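Long-range contacts in probable aminotransferase (Pseudomonas aeruginosa, PDB 5YKR), which is a probable aminotransferase of the class-III family, one of the pyridoxal-phosphate-dependent aminotransferases, and is built as an assembly of two chains: residues 17-22 / 417-422; 25-30 / 69-74; 29-34 / 55-60. All coordinates share one frame; numbering follows the deposited sequence.

Contact 1 (17-22 / 417-422)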
ATOM      1  N   LYS A  17     -21.869  23.750 -18.301  1.00 21.01           N
ATOM      2  CA  LYS A  17     -22.855  22.901 -18.998  1.00 23.12           C
ATOM      3  C   LYS A  17     -22.538  22.688 -20.481  1.00 22.57           C
ATOM      4  O   LYS A  17     -22.690  21.592 -20.989  1.00 24.44           O
ATOM      5  CB  LYS A  17     -24.246  23.503 -18.883  1.00 29.04           C
ATOM      6  CG  LYS A  17     -25.091  22.943 -17.775  1.00 36.50           C
ATOM      7  CD  LYS A  17     -26.484  23.597 -17.804  1.00 41.54           C
ATOM      8  CE  LYS A  17     -27.272  23.302 -19.092  1.00 42.94           C
ATOM      9  NZ  LYS A  17     -28.545  22.552 -18.895  1.00 52.88           N
ATOM     10  N   ARG A  18     -22.139  23.746 -21.171  1.00 22.05           N
ATOM     11  CA  ARG A  18     -21.737  23.632 -22.577  1.00 24.13           C
ATOM     12  C   ARG A  18     -20.537  22.691 -22.719  1.00 21.21           C
ATOM     13  O   ARG A  18     -20.505  21.862 -23.616  1.00 22.06           O
ATOM     14  CB  ARG A  18     -21.386  25.017 -23.152  1.00 27.06           C
ATOM     15  CG  ARG A  18     -21.165  25.004 -24.651  1.00 34.34           C
ATOM     16  CD  ARG A  18     -20.864  26.416 -25.179  1.00 42.38           C
ATOM     17  NE  ARG A  18     -19.594  27.072 -24.788  1.00 52.74           N
ATOM     18  CZ  ARG A  18     -18.353  26.594 -24.978  1.00 51.20           C
ATOM     19  NH1 ARG A  18     -18.141  25.398 -25.458  1.00 56.90           N
ATOM     20  NH2 ARG A  18     -17.299  27.314 -24.622  1.00 48.25           N
ATOM     21  N   GLU A  19     -19.577  22.797 -21.809  1.00 20.48           N
ATOM     22  CA  GLU A  19     -18.362  21.971 -21.884  1.00 19.60           C
ATOM     23  C   GLU A  19     -18.673  20.503 -21.523  1.00 19.31           C
ATOM     24  O   GLU A  19     -18.056  19.577 -22.047  1.00 18.77           O
ATOM     25  CB  GLU A  19     -17.259  22.570 -21.004  1.00 18.77           C
ATOM     26  CG  GLU A  19     -16.713  23.889 -21.553  1.00 20.60           C
ATOM     27  CD  GLU A  19     -16.094  23.750 -22.920  1.00 20.66           C
ATOM     28  OE1 GLU A  19     -15.340  22.801 -23.134  1.00 22.72           O
ATOM     29  OE2 GLU A  19     -16.361  24.601 -23.802  1.00 24.48           O
ATOM     30  N   LEU A  20     -19.656  20.280 -20.658  1.00 19.08           N
ATOM     31  CA  LEU A  20     -20.097  18.904 -20.372  1.00 19.93           C
ATOM     32  C   LEU A  20     -20.716  18.265 -21.622  1.00 21.07           C
ATOM     33  O   LEU A  20     -20.440  17.096 -21.915  1.00 22.36           O
ATOM     34  CB  LEU A  20     -21.062  18.857 -19.181  1.00 19.46           C
ATOM     35  CG  LEU A  20     -20.444  19.050 -17.803  1.00 19.80           C
ATOM     36  CD1 LEU A  20     -21.546  19.338 -16.781  1.00 20.62           C
ATOM     37  CD2 LEU A  20     -19.580  17.850 -17.394  1.00 18.36           C
ATOM     38  N   ARG A  21     -21.511  19.040 -22.369  1.00 20.28           N
ATOM     39  CA  ARG A  21     -22.041  18.530 -23.636  1.00 23.87           C
ATOM     40  C   ARG A  21     -20.928  18.262 -24.649  1.00 22.60           C
ATOM     41  O   ARG A  21     -20.906  17.185 -25.267  1.00 25.40           O
ATOM     42  CB  ARG A  21     -23.091  19.485 -24.209  1.00 25.54           C
ATOM     43  CG  ARG A  21     -23.767  18.979 -25.446  1.00 34.17           C
ATOM     44  CD  ARG A  21     -25.052  19.786 -25.719  1.00 38.54           C
ATOM     45  NE  ARG A  21     -24.864  21.244 -25.746  1.00 44.67           N
ATOM     46  CZ  ARG A  21     -24.279  21.930 -26.738  1.00 52.77           C
ATOM     47  NH1 ARG A  21     -23.798  21.309 -27.830  1.00 56.48           N
ATOM     48  NH2 ARG A  21     -24.154  23.255 -26.627  1.00 54.90           N
ATOM     49  N   ARG A  22     -19.984  19.203 -24.761  1.00 23.72           N
ATOM     50  CA  ARG A  22     -18.801  19.037 -25.625  1.00 23.45           C
ATOM     51  C   ARG A  22     -18.019  17.787 -25.200  1.00 23.34           C
ATOM     52  O   ARG A  22     -17.556  17.041 -26.039  1.00 23.09           O
ATOM     53  CB  ARG A  22     -17.900  20.273 -25.537  1.00 26.78           C
ATOM     54  CG  ARG A  22     -16.707  20.343 -26.476  1.00 32.95           C
ATOM     55  CD  ARG A  22     -15.805  21.598 -26.257  1.00 32.15           C
ATOM     56  NE  ARG A  22     -16.481  22.830 -26.519  1.00 42.51           N
ATOM     57  CZ  ARG A  22     -16.714  23.311 -27.753  1.00 44.95           C
ATOM     58  NH1 ARG A  22     -16.337  22.636 -28.843  1.00 58.77           N
ATOM     59  NH2 ARG A  22     -17.348  24.441 -27.919  1.00 46.30           N
ATOM     60  N   LEU A 417     -10.005  23.018 -20.389  1.00 13.48           N
ATOM     61  CA  LEU A 417      -8.676  22.615 -20.833  1.00 15.53           C
ATOM     62  C   LEU A 417      -8.667  21.187 -21.377  1.00 15.33           C
ATOM     63  O   LEU A 417      -8.077  20.904 -22.426  1.00 14.75           O
ATOM     64  CB  LEU A 417      -7.641  22.826 -19.734  1.00 16.20           C
ATOM     65  CG  LEU A 417      -6.935  24.156 -19.853  1.00 18.56           C
ATOM     66  CD1 LEU A 417      -7.881  25.318 -19.611  1.00 17.09           C
ATOM     67  CD2 LEU A 417      -5.792  24.290 -18.916  1.00 23.25           C
ATOM     68  N   LEU A 418      -9.332  20.280 -20.675  1.00 14.04           N
ATOM     69  CA  LEU A 418      -9.384  18.861 -21.115  1.00 14.13           C
ATOM     70  C   LEU A 418      -9.948  18.728 -22.528  1.00 15.29           C
ATOM     71  O   LEU A 418      -9.376  18.066 -23.406  1.00 15.53           O
ATOM     72  CB  LEU A 418     -10.199  18.039 -20.097  1.00 14.72           C
ATOM     73  CG  LEU A 418     -10.321  16.538 -20.354  1.00 15.16           C
ATOM     74  CD1 LEU A 418     -10.551  15.795 -19.023  1.00 15.20           C
ATOM     75  CD2 LEU A 418     -11.363  16.154 -21.406  1.00 16.57           C
ATOM     76  N   ASN A 419     -11.079  19.401 -22.759  1.00 15.64           N
ATOM     77  CA  ASN A 419     -11.722  19.340 -24.085  1.00 15.20           C
ATOM     78  C   ASN A 419     -10.897  19.959 -25.213  1.00 16.78           C
ATOM     79  O   ASN A 419     -11.229  19.761 -26.383  1.00 20.38           O
ATOM     80  CB  ASN A 419     -13.095  20.041 -24.037  1.00 15.48           C
ATOM     81  CG  ASN A 419     -14.196  19.212 -23.364  1.00 16.41           C
ATOM     82  OD1 ASN A 419     -14.160  17.983 -23.316  1.00 16.63           O
ATOM     83  ND2 ASN A 419     -15.214  19.938 -22.841  1.00 16.58           N
ATOM     84  N   ARG A 420      -9.838  20.679 -24.867  1.00 14.65           N
ATOM     85  CA  ARG A 420      -8.939  21.296 -25.844  1.00 15.41           C
ATOM     86  C   ARG A 420      -7.510  20.761 -25.721  1.00 15.61           C
ATOM     87  O   ARG A 420      -6.560  21.362 -26.194  1.00 16.72           O
ATOM     88  CB  ARG A 420      -9.021  22.830 -25.716  1.00 16.02           C
ATOM     89  CG  ARG A 420     -10.383  23.370 -26.147  1.00 17.46           C
ATOM     90  CD  ARG A 420     -10.611  24.788 -25.638  1.00 18.33           C
ATOM     91  NE  ARG A 420     -11.969  25.229 -25.936  1.00 18.71           N
ATOM     92  CZ  ARG A 420     -13.064  24.849 -25.304  1.00 17.39           C
ATOM     93  NH1 ARG A 420     -13.001  23.955 -24.308  1.00 16.61           N
ATOM     94  NH2 ARG A 420     -14.262  25.287 -25.692  1.00 19.52           N
ATOM     95  N   GLY A 421      -7.380  19.557 -25.118  1.00 15.33           N
ATOM     96  CA  GLY A 421      -6.132  18.800 -25.197  1.00 15.39           C
ATOM     97  C   GLY A 421      -5.082  19.041 -24.106  1.00 14.10           C
ATOM     98  O   GLY A 421      -3.885  18.760 -24.329  1.00 15.13           O
ATOM     99  N   VAL A 422      -5.497  19.508 -22.926  1.00 14.27           N
ATOM    100  CA  VAL A 422      -4.575  19.688 -21.804  1.00 13.69           C
ATOM    101  C   VAL A 422      -5.195  19.017 -20.557  1.00 14.41           C
ATOM    102  O   VAL A 422      -6.321  19.366 -20.144  1.00 14.83           O
ATOM    103  CB  VAL A 422      -4.285  21.148 -21.515  1.00 15.18           C
ATOM    104  CG1 VAL A 422      -3.500  21.284 -20.223  1.00 16.77           C
ATOM    105  CG2 VAL A 422      -3.549  21.801 -22.692  1.00 15.11           C
TER
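Two torsions place the E19 carboxylate that R420 and N419 meet: CG lies anti to the carbonyl carbon (chi1 -69°), and the chain bends at chi2 (-61°). R420, extended from CG to NE, crosses it at about a right angle and grips the carboxylate end-on. R420 NH1 bonds to E19 OE1 at 2.9 Å from above the carboxylate plane. R420 NH2 bonds to E19 OE2, also at 2.9 Å, on the syn side. An amide suits position 419 because one nitrogen serves two acceptors: N419 ND2 gives a nearly straight bond to E19 OE1 (2.9 Å) and a more bent one to the backbone E19 O (3.0 Å). From the face of OE2 opposite to R420 NH2, R22 NE adds a 3.2 Å bond, and R18 joins the same salt-bridge network. The three arginines would favour the ionised form of this buried glutamate, and its negative charge would partly offset the repulsion among them. G421, at positive phi, is the C-prime residue of a Schellman motif, a conformation that calls for glycine. The contact thus joins helix 9-26 to the end of helix 407-418, with E455 of helix 439-456 pairing with R18 and strand 422-423 running on beside strand 76-79.

Contact 2 (25-30 / 69-74); sequences ELHPRS and VTDIDG
D73 lies in the type I beta turn D71-G74, which begins the hairpin loop between strands 68-71 and 76-79, and its carboxylate receives the first-turn amides of helix 28-37. D73 OD1 accepts R29 N at 2.8 Å through its syn lone pair. D73 OD2 takes S30 N at 3.1 Å, also on the syn side. A short acid fits here: amides at a helix start have no carbonyl of an earlier turn to bond, and the negative charge should sit well beside the helix's positive end. P28, with no N-H to offer, suits the opening of the helix and lays its CD against D73 OD1. Water 1 donates to D73 OD2 at 2.6 Å, bonds to S30 OG, which also accepts the N-H of L60, and reaches D71 OD2 weakly; Y77 OH also bonds to D71 OD2. H27, at the N-cap position, has ND1 bonded to F23 O, while its CD2 edge faces D71 OD2 at 3.4 Å. Within the turn, G74 N bonds to D71 O, and positive phi makes glycine apt at 74. The R29 side chain runs past D73 in the opposite direction without pairing their charges; instead I72 O lies against one face of the R29 guanidinium, 3.0 Å from its plane and offset toward the rim.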
ATOM      1  N   GLU A  25     -19.740  14.714 -26.565  1.00 23.08           N
ATOM      2  CA  GLU A  25     -19.597  14.635 -28.017  1.00 24.75           C
ATOM      3  C   GLU A  25     -18.207  14.177 -28.436  1.00 21.37           C
ATOM      4  O   GLU A  25     -18.090  13.399 -29.354  1.00 23.02           O
ATOM      5  CB  GLU A  25     -19.882  15.972 -28.692  1.00 28.72           C
ATOM      6  CG  GLU A  25     -21.299  16.477 -28.609  1.00 36.74           C
ATOM      7  CD  GLU A  25     -21.411  17.956 -29.013  1.00 43.86           C
ATOM      8  OE1 GLU A  25     -20.451  18.536 -29.642  1.00 48.33           O
ATOM      9  OE2 GLU A  25     -22.472  18.548 -28.676  1.00 52.67           O
ATOM     10  N   LEU A  26     -17.183  14.656 -27.744  1.00 20.11           N
ATOM     11  CA  LEU A  26     -15.789  14.357 -28.092  1.00 19.80           C
ATOM     12  C   LEU A  26     -15.314  13.007 -27.611  1.00 18.56           C
ATOM     13  O   LEU A  26     -14.357  12.479 -28.182  1.00 19.12           O
ATOM     14  CB  LEU A  26     -14.865  15.422 -27.464  1.00 19.05           C
ATOM     15  CG  LEU A  26     -14.856  16.803 -28.126  1.00 20.52           C
ATOM     16  CD1 LEU A  26     -14.059  17.774 -27.268  1.00 21.91           C
ATOM     17  CD2 LEU A  26     -14.263  16.758 -29.533  1.00 22.26           C
ATOM     18  N   HIS A  27     -15.932  12.456 -26.556  1.00 17.52           N
ATOM     19  CA  HIS A  27     -15.396  11.219 -25.945  1.00 17.14           C
ATOM     20  C   HIS A  27     -16.422  10.077 -25.861  1.00 16.81           C
ATOM     21  O   HIS A  27     -16.588   9.473 -24.798  1.00 16.09           O
ATOM     22  CB  HIS A  27     -14.788  11.545 -24.574  1.00 16.58           C
ATOM     23  CG  HIS A  27     -13.930  12.777 -24.557  1.00 15.32           C
ATOM     24  ND1 HIS A  27     -14.423  14.037 -24.241  1.00 16.73           N
ATOM     25  CD2 HIS A  27     -12.611  12.950 -24.851  1.00 16.90           C
ATOM     26  CE1 HIS A  27     -13.433  14.911 -24.313  1.00 15.45           C
ATOM     27  NE2 HIS A  27     -12.328  14.288 -24.692  1.00 15.83           N
ATOM     28  N   PRO A  28     -17.049   9.704 -26.990  1.00 19.07           N
ATOM     29  CA  PRO A  28     -18.134   8.717 -26.871  1.00 17.13           C
ATOM     30  C   PRO A  28     -17.696   7.310 -26.447  1.00 18.13           C
ATOM     31  O   PRO A  28     -18.422   6.629 -25.746  1.00 18.51           O
ATOM     32  CB  PRO A  28     -18.775   8.725 -28.277  1.00 18.81           C
ATOM     33  CG  PRO A  28     -17.667   9.168 -29.193  1.00 20.00           C
ATOM     34  CD  PRO A  28     -16.918  10.200 -28.361  1.00 19.03           C
ATOM     35  N   ARG A  29     -16.530   6.877 -26.878  1.00 18.56           N
ATOM     36  CA  ARG A  29     -16.058   5.564 -26.501  1.00 16.48           C
ATOM     37  C   ARG A  29     -15.704   5.504 -25.003  1.00 15.77           C
ATOM     38  O   ARG A  29     -15.992   4.505 -24.369  1.00 16.89           O
ATOM     39  CB  ARG A  29     -14.885   5.119 -27.364  1.00 18.91           C
ATOM     40  CG  ARG A  29     -15.242   4.956 -28.819  1.00 20.66           C
ATOM     41  CD  ARG A  29     -14.033   4.662 -29.670  1.00 26.02           C
ATOM     42  NE  ARG A  29     -13.432   3.381 -29.352  1.00 32.09           N
ATOM     43  CZ  ARG A  29     -12.417   2.848 -30.029  1.00 37.87           C
ATOM     44  NH1 ARG A  29     -11.886   3.469 -31.096  1.00 42.58           N
ATOM     45  NH2 ARG A  29     -11.950   1.662 -29.663  1.00 42.90           N
ATOM     46  N   SER A  30     -15.142   6.558 -24.428  1.00 15.74           N
ATOM     47  CA  SER A  30     -14.949   6.572 -22.964  1.00 15.62           C
ATOM     48  C   SER A  30     -16.282   6.535 -22.237  1.00 14.31           C
ATOM     49  O   SER A  30     -16.397   5.837 -21.230  1.00 15.69           O
ATOM     50  CB  SER A  30     -14.073   7.763 -22.518  1.00 14.71           C
ATOM     51  OG  SER A  30     -12.727   7.467 -22.800  1.00 15.34           O
ATOM     52  N   VAL A  69      -0.550  11.972 -23.857  1.00 13.48           N
ATOM     53  CA  VAL A  69      -1.548  10.916 -23.606  1.00 14.46           C
ATOM     54  C   VAL A  69      -2.498  10.850 -24.796  1.00 13.85           C
ATOM     55  O   VAL A  69      -2.909  11.906 -25.266  1.00 14.63           O
ATOM     56  CB  VAL A  69      -2.322  11.229 -22.326  1.00 14.79           C
ATOM     57  CG1 VAL A  69      -3.493  10.247 -22.087  1.00 14.85           C
ATOM     58  CG2 VAL A  69      -1.375  11.212 -21.159  1.00 13.99           C
ATOM     59  N   THR A  70      -2.867   9.653 -25.221  1.00 14.07           N
ATOM     60  CA  THR A  70      -3.899   9.451 -26.217  1.00 14.92           C
ATOM     61  C   THR A  70      -4.989   8.595 -25.608  1.00 14.22           C
ATOM     62  O   THR A  70      -4.694   7.558 -25.014  1.00 13.95           O
ATOM     63  CB  THR A  70      -3.345   8.753 -27.477  1.00 16.01           C
ATOM     64  OG1 THR A  70      -2.254   9.499 -28.017  1.00 18.96           O
ATOM     65  CG2 THR A  70      -4.406   8.588 -28.520  1.00 18.18           C
ATOM     66  N   ASP A  71      -6.231   9.038 -25.708  1.00 14.06           N
ATOM     67  CA  ASP A  71      -7.368   8.282 -25.179  1.00 14.37           C
ATOM     68  C   ASP A  71      -7.948   7.298 -26.219  1.00 14.87           C
ATOM     69  O   ASP A  71      -7.510   7.245 -27.359  1.00 15.77           O
ATOM     70  CB  ASP A  71      -8.405   9.217 -24.544  1.00 14.50           C
ATOM     71  CG  ASP A  71      -9.229  10.018 -25.539  1.00 14.68           C
ATOM     72  OD1 ASP A  71      -9.239   9.662 -26.733  1.00 15.27           O
ATOM     73  OD2 ASP A  71      -9.918  10.969 -25.077  1.00 15.68           O
ATOM     74  N   ILE A  72      -8.949   6.534 -25.821  1.00 14.65           N
ATOM     75  CA  ILE A  72      -9.510   5.535 -26.705  1.00 16.19           C
ATOM     76  C   ILE A  72     -10.394   6.097 -27.796  1.00 15.79           C
ATOM     77  O   ILE A  72     -10.746   5.367 -28.713  1.00 18.39           O
ATOM     78  CB  ILE A  72     -10.231   4.410 -25.930  1.00 15.97           C
ATOM     79  CG1 ILE A  72     -11.434   4.920 -25.137  1.00 16.73           C
ATOM     80  CG2 ILE A  72      -9.232   3.630 -25.029  1.00 17.30           C
ATOM     81  CD1 ILE A  72     -12.309   3.777 -24.627  1.00 17.49           C
ATOM     82  N   ASP A  73     -10.746   7.392 -27.698  1.00 17.53           N
ATOM     83  CA  ASP A  73     -11.405   8.122 -28.778  1.00 17.91           C
ATOM     84  C   ASP A  73     -10.401   8.748 -29.764  1.00 18.75           C
ATOM     85  O   ASP A  73     -10.811   9.445 -30.691  1.00 22.93           O
ATOM     86  CB  ASP A  73     -12.359   9.170 -28.215  1.00 20.00           C
ATOM     87  CG  ASP A  73     -13.611   8.543 -27.625  1.00 18.93           C
ATOM     88  OD1 ASP A  73     -14.505   8.111 -28.420  1.00 21.35           O
ATOM     89  OD2 ASP A  73     -13.711   8.501 -26.374  1.00 19.88           O
ATOM     90  N   GLY A  74      -9.095   8.535 -29.555  1.00 18.90           N
ATOM     91  CA  GLY A  74      -8.092   9.140 -30.406  1.00 18.51           C
ATOM     92  C   GLY A  74      -7.744  10.572 -30.122  1.00 18.44           C
ATOM     93  O   GLY A  74      -6.941  11.161 -30.843  1.00 20.01           O
TER
HETATM   94  O   HOH W   1     -12.040   9.294 -24.593  1.00 23.21           O

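Contact 3 (29-34 / 55-60); sequences RSAQAY and GNCPLL
S30 OG receives the backbone N-H of L60 in an almost perfectly straight bond (2.9 Å, 178°). It joins helix 28-37 to segment 55-60, a loop without regular structure, packed on a helix in the N-terminal part of this class-III aminotransferase fold and leading into strand 61-65. Serine suits the place, being small enough to let the loop backbone come close, while its hydroxyl gives the buried L60 amide an acceptor. A second link is made by water 2, which donates to P58 O at 2.7 Å and to S30 O at 3.1 Å. Further along, C57 is turned so that SG falls between its backbone N and carbonyl carbon (chi1 59°), and the sulfur rests on the helix backbone, 3.6 Å from A31 CA. A31 has only a methyl group, which leaves room for it. C57 CB meanwhile lies over the face of the Y34 ring in a CH-pi contact, 3.9 Å from the ring centroid. The P58 side chain crosses that of Y34 at about a right angle, its CD against Y34 CD1. The tyrosine hydroxyl turns to partners elsewhere, bonding to Q51 and R38. P113 of the second subunit packs on P58 and L60, and L118 of that subunit on A33. The small A33 fits the fork of L60: A33 CB lies 3.6 Å from L60 CD2 and 3.7 Å from L60 CD1.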
ATOM      1  N   ARG A  29     -16.530   6.877 -26.878  1.00 18.56           N
ATOM      2  CA  ARG A  29     -16.058   5.564 -26.501  1.00 16.48           C
ATOM      3  C   ARG A  29     -15.704   5.504 -25.003  1.00 15.77           C
ATOM      4  O   ARG A  29     -15.992   4.505 -24.369  1.00 16.89           O
ATOM      5  CB  ARG A  29     -14.885   5.119 -27.364  1.00 18.91           C
ATOM      6  CG  ARG A  29     -15.242   4.956 -28.819  1.00 20.66           C
ATOM      7  CD  ARG A  29     -14.033   4.662 -29.670  1.00 26.02           C
ATOM      8  NE  ARG A  29     -13.432   3.381 -29.352  1.00 32.09           N
ATOM      9  CZ  ARG A  29     -12.417   2.848 -30.029  1.00 37.87           C
ATOM     10  NH1 ARG A  29     -11.886   3.469 -31.096  1.00 42.58           N
ATOM     11  NH2 ARG A  29     -11.950   1.662 -29.663  1.00 42.90           N
ATOM     12  N   SER A  30     -15.142   6.558 -24.428  1.00 15.74           N
ATOM     13  CA  SER A  30     -14.949   6.572 -22.964  1.00 15.62           C
ATOM     14  C   SER A  30     -16.282   6.535 -22.237  1.00 14.31           C
ATOM     15  O   SER A  30     -16.397   5.837 -21.230  1.00 15.69           O
ATOM     16  CB  SER A  30     -14.073   7.763 -22.518  1.00 14.71           C
ATOM     17  OG  SER A  30     -12.727   7.467 -22.800  1.00 15.34           O
ATOM     18  N   ALA A  31     -17.292   7.230 -22.776  1.00 15.62           N
ATOM     19  CA  ALA A  31     -18.632   7.210 -22.160  1.00 16.79           C
ATOM     20  C   ALA A  31     -19.270   5.828 -22.225  1.00 17.34           C
ATOM     21  O   ALA A  31     -19.882   5.373 -21.274  1.00 17.67           O
ATOM     22  CB  ALA A  31     -19.531   8.267 -22.783  1.00 18.90           C
ATOM     23  N   GLN A  32     -19.111   5.153 -23.346  1.00 18.77           N
ATOM     24  CA  GLN A  32     -19.590   3.784 -23.492  1.00 19.99           C
ATOM     25  C   GLN A  32     -18.875   2.866 -22.512  1.00 18.13           C
ATOM     26  O   GLN A  32     -19.494   2.004 -21.852  1.00 19.11           O
ATOM     27  CB  GLN A  32     -19.397   3.336 -24.948  1.00 22.61           C
ATOM     28  CG  GLN A  32     -19.679   1.885 -25.313  1.00 29.06           C
ATOM     29  CD  GLN A  32     -19.407   1.621 -26.820  1.00 41.16           C
ATOM     30  OE1 GLN A  32     -18.504   2.238 -27.459  1.00 48.50           O
ATOM     31  NE2 GLN A  32     -20.195   0.715 -27.409  1.00 52.08           N
ATOM     32  N   ALA A  33     -17.563   3.043 -22.412  1.00 17.31           N
ATOM     33  CA  ALA A  33     -16.784   2.265 -21.450  1.00 17.45           C
ATOM     34  C   ALA A  33     -17.272   2.494 -20.021  1.00 16.34           C
ATOM     35  O   ALA A  33     -17.304   1.575 -19.223  1.00 16.38           O
ATOM     36  CB  ALA A  33     -15.304   2.575 -21.573  1.00 16.64           C
ATOM     37  N   TYR A  34     -17.619   3.729 -19.674  1.00 15.39           N
ATOM     38  CA  TYR A  34     -18.120   4.037 -18.330  1.00 15.30           C
ATOM     39  C   TYR A  34     -19.404   3.280 -18.027  1.00 15.97           C
ATOM     40  O   TYR A  34     -19.552   2.741 -16.937  1.00 17.02           O
ATOM     41  CB  TYR A  34     -18.338   5.539 -18.164  1.00 16.31           C
ATOM     42  CG  TYR A  34     -18.628   5.979 -16.768  1.00 16.92           C
ATOM     43  CD1 TYR A  34     -17.738   5.744 -15.741  1.00 17.56           C
ATOM     44  CD2 TYR A  34     -19.823   6.642 -16.459  1.00 18.88           C
ATOM     45  CE1 TYR A  34     -18.017   6.168 -14.443  1.00 17.91           C
ATOM     46  CE2 TYR A  34     -20.095   7.082 -15.177  1.00 20.11           C
ATOM     47  CZ  TYR A  34     -19.196   6.831 -14.166  1.00 19.12           C
ATOM     48  OH  TYR A  34     -19.511   7.258 -12.894  1.00 21.82           O
ATOM     49  N   GLY A  55     -16.298  16.398 -16.324  1.00 29.48           N
ATOM     50  CA  GLY A  55     -16.788  15.565 -17.397  1.00 25.74           C
ATOM     51  C   GLY A  55     -17.575  14.445 -16.801  1.00 21.71           C
ATOM     52  O   GLY A  55     -17.485  14.117 -15.613  1.00 24.17           O
ATOM     53  N   ASN A  56     -18.336  13.823 -17.647  1.00 20.71           N
ATOM     54  CA  ASN A  56     -19.311  12.890 -17.160  1.00 20.78           C
ATOM     55  C   ASN A  56     -18.769  11.486 -16.936  1.00 20.36           C
ATOM     56  O   ASN A  56     -19.422  10.680 -16.284  1.00 25.37           O
ATOM     57  CB  ASN A  56     -20.509  12.944 -18.076  1.00 24.24           C
ATOM     58  CG  ASN A  56     -21.304  14.239 -17.917  1.00 26.98           C
ATOM     59  OD1 ASN A  56     -21.600  14.671 -16.792  1.00 25.90           O
ATOM     60  ND2 ASN A  56     -21.664  14.857 -19.035  1.00 30.22           N
ATOM     61  N   CYS A  57     -17.541  11.239 -17.352  1.00 18.26           N
ATOM     62  CA  CYS A  57     -16.846   9.990 -17.005  1.00 16.86           C
ATOM     63  C   CYS A  57     -15.350  10.204 -17.100  1.00 16.45           C
ATOM     64  O   CYS A  57     -14.898  11.132 -17.780  1.00 17.34           O
ATOM     65  CB  CYS A  57     -17.235   8.865 -17.984  1.00 18.34           C
ATOM     66  SG  CYS A  57     -16.846   9.222 -19.726  1.00 19.24           S
ATOM     67  N   PRO A  58     -14.545   9.334 -16.429  1.00 16.01           N
ATOM     68  CA  PRO A  58     -13.116   9.392 -16.656  1.00 14.78           C
ATOM     69  C   PRO A  58     -12.767   8.946 -18.081  1.00 14.13           C
ATOM     70  O   PRO A  58     -13.403   8.045 -18.655  1.00 14.71           O
ATOM     71  CB  PRO A  58     -12.534   8.390 -15.654  1.00 15.22           C
ATOM     72  CG  PRO A  58     -13.642   7.509 -15.316  1.00 15.87           C
ATOM     73  CD  PRO A  58     -14.893   8.311 -15.416  1.00 16.63           C
ATOM     74  N   LEU A  59     -11.748   9.591 -18.645  1.00 13.22           N
ATOM     75  CA  LEU A  59     -11.198   9.107 -19.924  1.00 12.84           C
ATOM     76  C   LEU A  59     -10.559   7.721 -19.749  1.00 13.84           C
ATOM     77  O   LEU A  59      -9.876   7.494 -18.769  1.00 14.86           O
ATOM     78  CB  LEU A  59     -10.151  10.078 -20.421  1.00 13.44           C
ATOM     79  CG  LEU A  59     -10.527  11.538 -20.671  1.00 14.89           C
ATOM     80  CD1 LEU A  59      -9.258  12.322 -20.951  1.00 15.95           C
ATOM     81  CD2 LEU A  59     -11.536  11.618 -21.796  1.00 16.66           C
ATOM     82  N   LEU A  60     -10.740   6.857 -20.759  1.00 12.11           N
ATOM     83  CA  LEU A  60      -9.925   5.636 -20.860  1.00 13.33           C
ATOM     84  C   LEU A  60      -8.705   5.947 -21.736  1.00 13.60           C
ATOM     85  O   LEU A  60      -8.817   6.475 -22.846  1.00 13.36           O
ATOM     86  CB  LEU A  60     -10.655   4.413 -21.399  1.00 15.60           C
ATOM     87  CG  LEU A  60     -11.307   3.509 -20.340  1.00 15.41           C
ATOM     88  CD1 LEU A  60     -12.501   4.284 -19.773  1.00 17.39           C
ATOM     89  CD2 LEU A  60     -11.739   2.182 -20.905  1.00 16.53           C
TER
HETATM   90  O   HOH W   2     -15.062   5.879 -18.459  1.00 16.48           O

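How the contacts relate
Contacts 2 and 3 share R29 and S30 at the start of helix 28-37, and their centres lie 8 Å apart. A probable hydrogen bond from I72 N to L60 O, 3.0 Å long, connects their partner segments directly. Contact 1 encloses both along the chain, with its centre 12 Å from that of contact 2 and 13 Å from that of contact 3. It meets contact 2 where N419 OD1 comes to 3.3 Å from H27 CE1, and contact 3 where L20 CD2 packs on G55 CA at 3.6 Å. All three touch the second subunit, contact 1 through L20. Together they fasten the two N-terminal helices to the body of the subunit; none includes K286, the LLP-modified lysine.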